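Local coordinates for protein aspartokinase 1, chloroplastic (Arabidopsis thaliana, PDB 2CDQ) that phosphorylates L-aspartate with ATP, the first step toward lysine, threonine, methionine and isoleucine, under allosteric control by lysine and S-adenosylmethionine, at residues S64-T69 / C149-I154; A39-M44 / I102-E107. All coordinates share one frame; numbering follows the deposited sequence.

Contact 1 (S64-T69 / C149-I154); sequences SAMGKT and CLSTRI. With LYS (lysine), chain D.
Ser151 donates its hydroxyl hydrogen to the backbone carbonyl of Ser64, with OG 2.6 Å from Ser64 O. The donor lies in the carbonyl plane, and the C=O...donor angle of 158° places it nearly straight out beyond the oxygen. With chi1 at 178°, OG stands anti to the backbone N, on the side where Ser64 O lies. It is the one hydrogen bond between segments 64-69 and 149-154, and both residues are buried.

Apolar contacts continue the approach. The CB of Ser151 lies 3.8 Å from Ala65 CA, where the two backbones are nearest. Further along, the Met66 and Ile154 side chains cross at about a right angle, with SD of Met66 4.0 Å from CD1 of Ile154; His101 and Ile115 also touch Ile154.

Within the loop, Met66 O accepts twice from Thr69, from OG1 at 2.7 Å and from the backbone N at 2.9 Å. Both donors reach it from the same face of its plane, fixing the turn into helix 69-80, whose N-cap position is Lys68.

Toward the ligand, Ala65 N is 3.2 Å from the lysine N, and Ser64 CB is 3.4 Å from the lysine O. Ser64 OG is hydrogen-bonded to Ser233 OG, and the ligand is hydrogen-bonded to OE1 of Glu148, a substrate-binding residue one turn before Thr152. The loop after strand 59-63 thus lines the catalytic-domain pocket of the amino acid kinase fold, where lysine is bound and where Ser64 probably also binds ATP.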
ATOM      1  N   SER A  64     -19.398  24.631 -18.329  1.00 56.25           N
ATOM      2  CA  SER A  64     -18.442  23.816 -19.065  1.00 56.79           C
ATOM      3  C   SER A  64     -18.594  24.083 -20.565  1.00 56.85           C
ATOM      4  O   SER A  64     -19.416  24.906 -20.967  1.00 57.01           O
ATOM      5  CB  SER A  64     -18.689  22.341 -18.767  1.00 56.80           C
ATOM      6  OG  SER A  64     -18.416  22.055 -17.407  1.00 58.16           O
ATOM      7  N   ALA A  65     -17.805  23.398 -21.390  1.00 56.88           N
ATOM      8  CA  ALA A  65     -17.961  23.470 -22.840  1.00 57.14           C
ATOM      9  C   ALA A  65     -19.186  22.662 -23.254  1.00 57.49           C
ATOM     10  O   ALA A  65     -19.641  21.805 -22.498  1.00 57.68           O
ATOM     11  CB  ALA A  65     -16.726  22.943 -23.523  1.00 56.94           C
ATOM     12  N   MET A  66     -19.721  22.931 -24.444  1.00 57.97           N
ATOM     13  CA  MET A  66     -20.901  22.209 -24.949  1.00 58.33           C
ATOM     14  C   MET A  66     -20.604  20.725 -25.127  1.00 58.62           C
ATOM     15  O   MET A  66     -19.762  20.339 -25.940  1.00 58.71           O
ATOM     16  CB  MET A  66     -21.415  22.814 -26.262  1.00 58.46           C
ATOM     17  CG  MET A  66     -21.943  24.240 -26.132  1.00 58.40           C
ATOM     18  SD  MET A  66     -22.874  24.779 -27.577  1.00 59.71           S
ATOM     19  CE  MET A  66     -24.401  23.860 -27.374  1.00 58.42           C
ATOM     20  N   GLY A  67     -21.307  19.910 -24.347  1.00 58.94           N
ATOM     21  CA  GLY A  67     -21.055  18.474 -24.217  1.00 59.45           C
ATOM     22  C   GLY A  67     -20.152  17.816 -25.229  1.00 59.84           C
ATOM     23  O   GLY A  67     -20.516  17.647 -26.396  1.00 59.95           O
ATOM     24  N   LYS A  68     -18.970  17.438 -24.769  1.00 60.36           N
ATOM     25  CA  LYS A  68     -18.001  16.690 -25.583  1.00 61.32           C
ATOM     26  C   LYS A  68     -17.173  17.533 -26.569  1.00 61.50           C
ATOM     27  O   LYS A  68     -16.353  16.976 -27.314  1.00 61.69           O
ATOM     28  CB  LYS A  68     -18.654  15.492 -26.297  1.00 61.22           C
ATOM     29  CG  LYS A  68     -18.958  14.328 -25.384  1.00 62.82           C
ATOM     30  CD  LYS A  68     -19.519  13.155 -26.174  1.00 66.70           C
ATOM     31  CE  LYS A  68     -20.450  12.285 -25.319  1.00 71.56           C
ATOM     32  NZ  LYS A  68     -19.783  11.765 -24.079  1.00 74.00           N
ATOM     33  N   THR A  69     -17.366  18.852 -26.579  1.00 61.46           N
ATOM     34  CA  THR A  69     -16.511  19.698 -27.412  1.00 61.64           C
ATOM     35  C   THR A  69     -15.092  19.740 -26.856  1.00 61.46           C
ATOM     36  O   THR A  69     -14.136  19.740 -27.623  1.00 61.53           O
ATOM     37  CB  THR A  69     -17.066  21.126 -27.642  1.00 61.77           C
ATOM     38  OG1 THR A  69     -17.483  21.699 -26.400  1.00 62.77           O
ATOM     39  CG2 THR A  69     -18.251  21.087 -28.574  1.00 61.64           C
ATOM     40  N   CYS A 149     -15.083  29.143 -23.893  1.00 59.99           N
ATOM     41  CA  CYS A 149     -15.192  30.477 -24.474  1.00 59.88           C
ATOM     42  C   CYS A 149     -16.382  30.580 -25.416  1.00 59.56           C
ATOM     43  O   CYS A 149     -17.088  31.590 -25.421  1.00 59.67           O
ATOM     44  CB  CYS A 149     -13.904  30.868 -25.185  1.00 59.95           C
ATOM     45  SG  CYS A 149     -12.583  31.242 -24.032  1.00 60.91           S
ATOM     46  N   LEU A 150     -16.600  29.529 -26.207  1.00 59.03           N
ATOM     47  CA  LEU A 150     -17.769  29.443 -27.061  1.00 58.40           C
ATOM     48  C   LEU A 150     -19.013  29.267 -26.202  1.00 58.51           C
ATOM     49  O   LEU A 150     -19.958  30.057 -26.279  1.00 58.52           O
ATOM     50  CB  LEU A 150     -17.629  28.277 -28.027  1.00 57.90           C
ATOM     51  CG  LEU A 150     -16.666  28.462 -29.189  1.00 57.59           C
ATOM     52  CD1 LEU A 150     -16.317  27.107 -29.766  1.00 57.76           C
ATOM     53  CD2 LEU A 150     -17.261  29.355 -30.256  1.00 57.67           C
ATOM     54  N   SER A 151     -18.982  28.235 -25.365  1.00 58.56           N
ATOM     55  CA  SER A 151     -20.096  27.852 -24.512  1.00 58.61           C
ATOM     56  C   SER A 151     -20.727  29.035 -23.780  1.00 58.43           C
ATOM     57  O   SER A 151     -21.914  29.315 -23.955  1.00 58.49           O
ATOM     58  CB  SER A 151     -19.621  26.808 -23.511  1.00 58.64           C
ATOM     59  OG  SER A 151     -20.667  26.448 -22.635  1.00 60.22           O
ATOM     60  N   THR A 152     -19.930  29.723 -22.965  1.00 58.25           N
ATOM     61  CA  THR A 152     -20.413  30.866 -22.189  1.00 57.93           C
ATOM     62  C   THR A 152     -21.009  31.984 -23.049  1.00 57.91           C
ATOM     63  O   THR A 152     -22.061  32.526 -22.705  1.00 58.04           O
ATOM     64  CB  THR A 152     -19.317  31.454 -21.270  1.00 57.94           C
ATOM     65  OG1 THR A 152     -18.077  31.558 -21.987  1.00 57.24           O
ATOM     66  CG2 THR A 152     -19.129  30.575 -20.053  1.00 57.79           C
ATOM     67  N   ARG A 153     -20.342  32.310 -24.160  1.00 57.61           N
ATOM     68  CA  ARG A 153     -20.773  33.397 -25.055  1.00 57.25           C
ATOM     69  C   ARG A 153     -22.130  33.147 -25.720  1.00 57.00           C
ATOM     70  O   ARG A 153     -22.941  34.067 -25.853  1.00 56.92           O
ATOM     71  CB  ARG A 153     -19.706  33.701 -26.106  1.00 57.17           C
ATOM     72  CG  ARG A 153     -18.625  34.634 -25.606  1.00 57.36           C
ATOM     73  CD  ARG A 153     -17.496  34.804 -26.614  1.00 57.52           C
ATOM     74  NE  ARG A 153     -16.451  35.681 -26.095  1.00 58.06           N
ATOM     75  CZ  ARG A 153     -15.524  35.316 -25.212  1.00 59.39           C
ATOM     76  NH1 ARG A 153     -15.485  34.079 -24.733  1.00 60.42           N
ATOM     77  NH2 ARG A 153     -14.622  36.193 -24.803  1.00 60.25           N
ATOM     78  N   ILE A 154     -22.365  31.906 -26.136  1.00 56.73           N
ATOM     79  CA  ILE A 154     -23.661  31.511 -26.672  1.00 56.42           C
ATOM     80  C   ILE A 154     -24.732  31.706 -25.600  1.00 56.77           C
ATOM     81  O   ILE A 154     -25.732  32.392 -25.829  1.00 56.85           O
ATOM     82  CB  ILE A 154     -23.651  30.054 -27.198  1.00 56.08           C
ATOM     83  CG1 ILE A 154     -22.851  29.974 -28.498  1.00 55.90           C
ATOM     84  CG2 ILE A 154     -25.060  29.557 -27.432  1.00 55.05           C
ATOM     85  CD1 ILE A 154     -22.488  28.572 -28.943  1.00 55.88           C
TER
HETATM   86  N   LYS D 601     -15.458  21.694 -19.949  0.60 57.49           N
HETATM   87  CA  LYS D 601     -15.318  20.208 -19.972  0.60 57.63           C
HETATM   88  C   LYS D 601     -16.683  19.501 -19.875  0.60 57.67           C
HETATM   89  O   LYS D 601     -17.567  19.749 -20.699  0.60 57.63           O
HETATM   90  CB  LYS D 601     -14.350  19.746 -18.875  0.60 57.62           C
HETATM   91  CG  LYS D 601     -14.569  20.405 -17.513  0.60 57.82           C
HETATM   92  CD  LYS D 601     -13.769  19.710 -16.426  0.60 58.36           C
HETATM   93  CE  LYS D 601     -14.335  18.334 -16.099  0.60 58.59           C
HETATM   94  NZ  LYS D 601     -13.531  17.655 -15.048  0.60 58.59           N
HETATM   95  OXT LYS D 601     -16.962  18.675 -18.999  0.60 57.64           O

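Contact 2 (A39-M44 / I102-E107); sequences ASAERM and IRTVKE
Thr104 and Glu107 reach Ala41 through their first torsions. In Thr104, chi1 of -56° puts OG1 anti to the carbonyl carbon and leaves CG2 anti to the backbone N; this methyl lies 3.8 Å from Ala41 CB. In Glu107, CG stands anti to the backbone N (chi1 179°), the chain stays extended beyond it, and CB, CG and the carboxylate lie alongside Ala41 CB, with CD and OE2 both 3.5 Å from Ala41 CB.

Two waters bridge the segments. Water 1 accepts from Ala41 N at 2.8 Å and donates to Thr104 OG1, which is also hydrogen-bonded to Leu100 O. Water 2 accepts from Glu42 N and donates to Glu107 OE2 at 2.9 Å. Both amides belong to the first turn of helix 41-53, and OG of Ser40, the N-cap, accepts a weak capping hydrogen bond from Arg43 N.

Glu42 OE1 and Glu107 OE1 stand 3.5 Å apart, two acceptors of like charge with carboxylate planes 31° apart. Their repulsion may be eased by the helix N terminus and by Lys45, a long, weak ion-pair partner of Glu107. The N-terminal turn of helix 41-53 packs on helix 92-108 directly and through two bridging waters, joining two helices of the amino acid kinase fold.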
ATOM      1  N   ALA A  39     -25.305  20.730 -23.777  1.00 55.21           N
ATOM      2  CA  ALA A  39     -24.888  19.980 -24.970  1.00 55.34           C
ATOM      3  C   ALA A  39     -25.519  20.485 -26.267  1.00 55.42           C
ATOM      4  O   ALA A  39     -25.010  20.208 -27.356  1.00 55.61           O
ATOM      5  CB  ALA A  39     -25.174  18.497 -24.790  1.00 55.22           C
ATOM      6  N   SER A  40     -26.631  21.212 -26.140  1.00 55.37           N
ATOM      7  CA  SER A  40     -27.366  21.742 -27.292  1.00 55.11           C
ATOM      8  C   SER A  40     -28.195  22.970 -26.910  1.00 55.18           C
ATOM      9  O   SER A  40     -28.395  23.258 -25.723  1.00 55.03           O
ATOM     10  CB  SER A  40     -28.279  20.668 -27.895  1.00 54.89           C
ATOM     11  OG  SER A  40     -29.400  20.423 -27.062  1.00 54.56           O
ATOM     12  N   ALA A  41     -28.678  23.683 -27.925  1.00 55.27           N
ATOM     13  CA  ALA A  41     -29.608  24.791 -27.727  1.00 55.58           C
ATOM     14  C   ALA A  41     -30.803  24.383 -26.859  1.00 55.86           C
ATOM     15  O   ALA A  41     -31.250  25.148 -26.002  1.00 55.72           O
ATOM     16  CB  ALA A  41     -30.081  25.326 -29.067  1.00 55.45           C
ATOM     17  N   GLU A  42     -31.305  23.170 -27.075  1.00 56.37           N
ATOM     18  CA  GLU A  42     -32.458  22.681 -26.328  1.00 57.00           C
ATOM     19  C   GLU A  42     -32.140  22.493 -24.842  1.00 57.18           C
ATOM     20  O   GLU A  42     -32.915  22.913 -23.981  1.00 57.29           O
ATOM     21  CB  GLU A  42     -33.000  21.389 -26.945  1.00 57.10           C
ATOM     22  CG  GLU A  42     -34.361  20.958 -26.404  1.00 57.94           C
ATOM     23  CD  GLU A  42     -35.488  21.923 -26.745  1.00 59.06           C
ATOM     24  OE1 GLU A  42     -35.382  22.653 -27.757  1.00 59.51           O
ATOM     25  OE2 GLU A  42     -36.490  21.941 -25.997  1.00 59.47           O
ATOM     26  N   ARG A  43     -30.997  21.880 -24.546  1.00 57.24           N
ATOM     27  CA  ARG A  43     -30.594  21.686 -23.158  1.00 57.32           C
ATOM     28  C   ARG A  43     -30.280  23.023 -22.497  1.00 57.42           C
ATOM     29  O   ARG A  43     -30.581  23.217 -21.321  1.00 57.46           O
ATOM     30  CB  ARG A  43     -29.413  20.721 -23.058  1.00 57.33           C
ATOM     31  CG  ARG A  43     -29.778  19.268 -23.343  1.00 57.52           C
ATOM     32  CD  ARG A  43     -30.373  18.581 -22.127  1.00 58.41           C
ATOM     33  NE  ARG A  43     -29.348  17.893 -21.347  1.00 59.54           N
ATOM     34  CZ  ARG A  43     -29.508  17.435 -20.108  1.00 59.73           C
ATOM     35  NH1 ARG A  43     -30.657  17.586 -19.468  1.00 59.79           N
ATOM     36  NH2 ARG A  43     -28.503  16.825 -19.503  1.00 60.34           N
ATOM     37  N   MET A  44     -29.697  23.943 -23.262  1.00 57.58           N
ATOM     38  CA  MET A  44     -29.440  25.299 -22.784  1.00 57.70           C
ATOM     39  C   MET A  44     -30.742  25.959 -22.343  1.00 58.10           C
ATOM     40  O   MET A  44     -30.779  26.649 -21.326  1.00 58.05           O
ATOM     41  CB  MET A  44     -28.751  26.142 -23.861  1.00 57.44           C
ATOM     42  CG  MET A  44     -27.253  25.920 -23.965  1.00 57.17           C
ATOM     43  SD  MET A  44     -26.425  27.157 -24.991  1.00 57.13           S
ATOM     44  CE  MET A  44     -24.721  26.642 -24.870  1.00 55.37           C
ATOM     45  N   ILE A 102     -22.446  26.692 -34.761  1.00 58.31           N
ATOM     46  CA  ILE A 102     -23.178  27.420 -35.802  1.00 58.47           C
ATOM     47  C   ILE A 102     -24.683  27.127 -35.707  1.00 58.72           C
ATOM     48  O   ILE A 102     -25.500  28.048 -35.758  1.00 58.85           O
ATOM     49  CB  ILE A 102     -22.617  27.119 -37.222  1.00 58.40           C
ATOM     50  CG1 ILE A 102     -21.288  27.860 -37.431  1.00 57.77           C
ATOM     51  CG2 ILE A 102     -23.625  27.501 -38.304  1.00 58.24           C
ATOM     52  CD1 ILE A 102     -20.453  27.360 -38.601  1.00 56.48           C
ATOM     53  N   ARG A 103     -25.029  25.852 -35.535  1.00 58.90           N
ATOM     54  CA  ARG A 103     -26.425  25.418 -35.423  1.00 59.26           C
ATOM     55  C   ARG A 103     -27.102  25.880 -34.121  1.00 59.21           C
ATOM     56  O   ARG A 103     -28.286  26.221 -34.126  1.00 59.14           O
ATOM     57  CB  ARG A 103     -26.519  23.893 -35.568  1.00 59.38           C
ATOM     58  CG  ARG A 103     -27.927  23.351 -35.792  1.00 60.16           C
ATOM     59  CD  ARG A 103     -27.927  21.884 -36.240  1.00 61.51           C
ATOM     60  NE  ARG A 103     -27.059  21.037 -35.421  1.00 63.00           N
ATOM     61  CZ  ARG A 103     -27.360  20.586 -34.205  1.00 63.68           C
ATOM     62  NH1 ARG A 103     -28.519  20.894 -33.637  1.00 64.42           N
ATOM     63  NH2 ARG A 103     -26.492  19.824 -33.551  1.00 63.93           N
ATOM     64  N   THR A 104     -26.351  25.879 -33.021  1.00 59.12           N
ATOM     65  CA  THR A 104     -26.862  26.321 -31.721  1.00 59.01           C
ATOM     66  C   THR A 104     -27.219  27.809 -31.753  1.00 59.28           C
ATOM     67  O   THR A 104     -28.241  28.231 -31.208  1.00 59.05           O
ATOM     68  CB  THR A 104     -25.836  26.049 -30.593  1.00 58.99           C
ATOM     69  OG1 THR A 104     -25.493  24.659 -30.587  1.00 58.09           O
ATOM     70  CG2 THR A 104     -26.399  26.430 -29.220  1.00 58.62           C
ATOM     71  N   VAL A 105     -26.354  28.590 -32.392  1.00 59.68           N
ATOM     72  CA  VAL A 105     -26.593  30.006 -32.631  1.00 60.17           C
ATOM     73  C   VAL A 105     -27.878  30.201 -33.453  1.00 60.71           C
ATOM     74  O   VAL A 105     -28.713  31.060 -33.133  1.00 60.67           O
ATOM     75  CB  VAL A 105     -25.366  30.633 -33.337  1.00 59.99           C
ATOM     76  CG1 VAL A 105     -25.735  31.912 -34.075  1.00 59.72           C
ATOM     77  CG2 VAL A 105     -24.263  30.885 -32.331  1.00 60.05           C
ATOM     78  N   LYS A 106     -28.029  29.384 -34.496  1.00 61.31           N
ATOM     79  CA  LYS A 106     -29.194  29.417 -35.375  1.00 61.95           C
ATOM     80  C   LYS A 106     -30.477  29.254 -34.559  1.00 62.23           C
ATOM     81  O   LYS A 106     -31.391  30.066 -34.665  1.00 62.25           O
ATOM     82  CB  LYS A 106     -29.093  28.305 -36.433  1.00 62.05           C
ATOM     83  CG  LYS A 106     -29.902  28.536 -37.714  1.00 62.21           C
ATOM     84  CD  LYS A 106     -30.735  27.300 -38.109  1.00 63.25           C
ATOM     85  CE  LYS A 106     -29.892  26.040 -38.383  1.00 63.54           C
ATOM     86  NZ  LYS A 106     -30.692  24.778 -38.204  1.00 62.62           N
ATOM     87  N   GLU A 107     -30.519  28.213 -33.734  1.00 62.70           N
ATOM     88  CA  GLU A 107     -31.714  27.868 -32.976  1.00 63.32           C
ATOM     89  C   GLU A 107     -32.017  28.838 -31.840  1.00 63.35           C
ATOM     90  O   GLU A 107     -33.177  29.127 -31.558  1.00 63.54           O
ATOM     91  CB  GLU A 107     -31.619  26.448 -32.426  1.00 63.37           C
ATOM     92  CG  GLU A 107     -32.834  26.050 -31.618  1.00 65.22           C
ATOM     93  CD  GLU A 107     -32.798  24.617 -31.145  1.00 68.37           C
ATOM     94  OE1 GLU A 107     -33.617  24.288 -30.254  1.00 69.42           O
ATOM     95  OE2 GLU A 107     -31.963  23.828 -31.653  1.00 69.16           O
TER
HETATM   96  O   HOH W   1     -27.858  23.119 -30.516  1.00 33.29           O
HETATM   97  O   HOH W   2     -31.046  21.978 -29.637  1.00 54.22           O

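Along the chain the segments alternate, 39-44, 64-69, 102-107 and 149-154, so the two contacts cross. Contact 2 closes a loop of 57 intervening residues that contains strand 59-63 and helix 69-80; contact 1 closes a second, of 79 residues, which is largely helical and has no strand. Their centres lie 10 Å apart and the two meet directly: Met66 CE is 3.5 Å from Thr104 OG1, and Ile154 CG2 is 3.7 Å from Met44 SD. Through these side chains, the loop beside the bound lysine and helices 41-53, 92-108 and 137-161 form one continuous packed cluster in the amino acid kinase domain.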